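3-dehydroquinate dehydratase (Aquifex aeolicus, PDB 2EGZ) catalyses the cis-dehydration of 3-dehydroquinate to 3-dehydroshikimate, the third step of the chorismate pathway to aromatic amino acids, through a Schiff-base intermediate. Local coordinates at residues I127-V130 with L131-Y135. Residues are numbered along the deposited sequence; the frame is centred on the assembly and turned at random.
Sequences IREV and LREGY
Arg-128 and Arg-132 lie side by side on successive turns of one alpha-helix, and both point the same way. CG of Arg-132 lies beside its backbone N (chi1 -75°), and the chain then runs extended to NE. Together these lay the guanidinium back along the preceding turn, where NH1 sits 3.8 Å from Arg-128 CB. NH1 of Arg-132 also comes to the edge of the Arg-128 guanidinium, 4.3 Å from its NE. The two like charges are therefore close. Arg-128 NH1 is held by a hydrogen bond to Gln-162 OE1, which steadies the group but is not a countercharge.

Glu-129 and Glu-133 form a second pair, also side by side. Their CG atoms are 4.1 Å apart. Glu-129 stays extended beyond CG, whereas Glu-133 bends at chi2, and their carboxylate planes end up 80° apart. OE2 of Glu-129 is 5.8 Å from OE1 of Glu-133. That OE1 makes salt bridges to Arg-136 and Arg-94, which probably offset the like charge of Glu-129.

On the buried side, Ile-127 CG2 meets Leu-131 CD1 at 4.2 Å. Leu-131 CG also rests 3.3 Å from Ile-127 O, beside the hydrogen bond from Leu-131 N to that oxygen. The i to i+4 helical hydrogen bonds continue with Arg-132 N to Arg-128 O (2.9 Å), Glu-133 N to Glu-129 O and Gly-134 N to Val-130 O.

The turns belong to helix 124-136 of the TIM barrel. It is the helix of the beta-alpha-beta unit that joins parallel strands 110-117 and 140-146. Val-130 and Leu-131 pack on Ile-143 of strand 140-146, the strand that carries the Schiff-base residue Lys-142. Leu-131 and Tyr-135 also touch Pro-141. Ile-127 leans on Leu-156 and Ile-159 of the next helix, 150-160.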
loop_
_atom_site.group_PDB
_atom_site.type_symbol
_atom_site.label_atom_id
_atom_site.label_comp_id
_atom_site.label_asym_id
_atom_site.label_seq_id
_atom_site.Cartn_x
_atom_site.Cartn_y
_atom_site.Cartn_z
ATOM N N ILE B 127 6.534 -9.216 -8.583
ATOM C CA ILE B 127 7.406 -8.475 -9.490
ATOM C C ILE B 127 6.726 -8.360 -10.854
ATOM O O ILE B 127 6.644 -7.276 -11.436
ATOM C CB ILE B 127 8.765 -9.191 -9.668
ATOM C CG1 ILE B 127 9.543 -9.141 -8.354
ATOM C CG2 ILE B 127 9.558 -8.549 -10.813
ATOM C CD1 ILE B 127 10.826 -9.941 -8.350
ATOM N N ARG B 128 6.222 -9.483 -11.358
ATOM C CA ARG B 128 5.561 -9.492 -12.657
ATOM C C ARG B 128 4.268 -8.682 -12.679
ATOM O O ARG B 128 3.966 -8.022 -13.671
ATOM C CB ARG B 128 5.279 -10.932 -13.103
ATOM C CG ARG B 128 6.531 -11.730 -13.451
ATOM C CD ARG B 128 6.167 -13.067 -14.091
ATOM N NE ARG B 128 5.531 -13.963 -13.132
ATOM C CZ ARG B 128 6.168 -14.916 -12.460
ATOM N NH1 ARG B 128 7.469 -15.117 -12.642
ATOM N NH2 ARG B 128 5.500 -15.663 -11.594
ATOM N N GLU B 129 3.501 -8.733 -11.594
ATOM C CA GLU B 129 2.251 -7.982 -11.541
ATOM C C GLU B 129 2.506 -6.481 -11.570
ATOM O O GLU B 129 1.785 -5.734 -12.232
ATOM C CB GLU B 129 1.456 -8.331 -10.287
ATOM C CG GLU B 129 0.108 -7.631 -10.236
ATOM C CD GLU B 129 -0.691 -8.005 -9.013
ATOM O OE1 GLU B 129 -0.924 -9.215 -8.806
ATOM O OE2 GLU B 129 -1.088 -7.092 -8.259
ATOM N N VAL B 130 3.523 -6.038 -10.837
ATOM C CA VAL B 130 3.866 -4.619 -10.803
ATOM C C VAL B 130 4.218 -4.155 -12.207
ATOM O O VAL B 130 3.784 -3.091 -12.651
ATOM C CB VAL B 130 5.065 -4.354 -9.854
ATOM C CG1 VAL B 130 5.587 -2.932 -10.041
ATOM C CG2 VAL B 130 4.630 -4.565 -8.410
ATOM N N LEU B 131 5.003 -4.959 -12.912
ATOM C CA LEU B 131 5.396 -4.620 -14.272
ATOM C C LEU B 131 4.196 -4.599 -15.209
ATOM O O LEU B 131 4.017 -3.659 -15.985
ATOM C CB LEU B 131 6.430 -5.623 -14.782
ATOM C CG LEU B 131 7.749 -5.610 -14.010
ATOM C CD1 LEU B 131 8.637 -6.743 -14.503
ATOM C CD2 LEU B 131 8.437 -4.259 -14.197
ATOM N N ARG B 132 3.368 -5.632 -15.137
ATOM C CA ARG B 132 2.203 -5.691 -16.006
ATOM C C ARG B 132 1.204 -4.577 -15.747
ATOM O O ARG B 132 0.636 -4.027 -16.688
ATOM C CB ARG B 132 1.527 -7.060 -15.895
ATOM C CG ARG B 132 2.329 -8.123 -16.621
ATOM C CD ARG B 132 1.708 -9.499 -16.582
ATOM N NE ARG B 132 2.554 -10.422 -17.332
ATOM C CZ ARG B 132 2.976 -11.598 -16.878
ATOM N NH1 ARG B 132 2.624 -12.007 -15.667
ATOM N NH2 ARG B 132 3.773 -12.352 -17.631
ATOM N N GLU B 133 0.989 -4.236 -14.479
ATOM C CA GLU B 133 0.054 -3.163 -14.148
ATOM C C GLU B 133 0.599 -1.834 -14.655
ATOM O O GLU B 133 -0.149 -0.998 -15.161
ATOM C CB GLU B 133 -0.175 -3.100 -12.639
ATOM C CG GLU B 133 -1.039 -4.227 -12.121
ATOM C CD GLU B 133 -2.472 -4.117 -12.608
ATOM O OE1 GLU B 133 -3.215 -3.265 -12.079
ATOM O OE2 GLU B 133 -2.849 -4.872 -13.529
ATOM N N GLY B 134 1.907 -1.647 -14.524
ATOM C CA GLY B 134 2.512 -0.419 -15.001
ATOM C C GLY B 134 2.241 -0.214 -16.484
ATOM O O GLY B 134 1.907 0.888 -16.918
ATOM N N TYR B 135 2.382 -1.278 -17.270
ATOM C CA TYR B 135 2.147 -1.189 -18.705
ATOM C C TYR B 135 0.663 -1.027 -19.002
ATOM O O TYR B 135 0.283 -0.339 -19.948
ATOM C CB TYR B 135 2.681 -2.437 -19.418
ATOM C CG TYR B 135 4.189 -2.555 -19.383
ATOM C CD1 TYR B 135 4.996 -1.501 -19.809
ATOM C CD2 TYR B 135 4.809 -3.718 -18.921
ATOM C CE1 TYR B 135 6.386 -1.598 -19.774
ATOM C CE2 TYR B 135 6.201 -3.826 -18.882
ATOM C CZ TYR B 135 6.978 -2.761 -19.307
ATOM O OH TYR B 135 8.348 -2.852 -19.260
#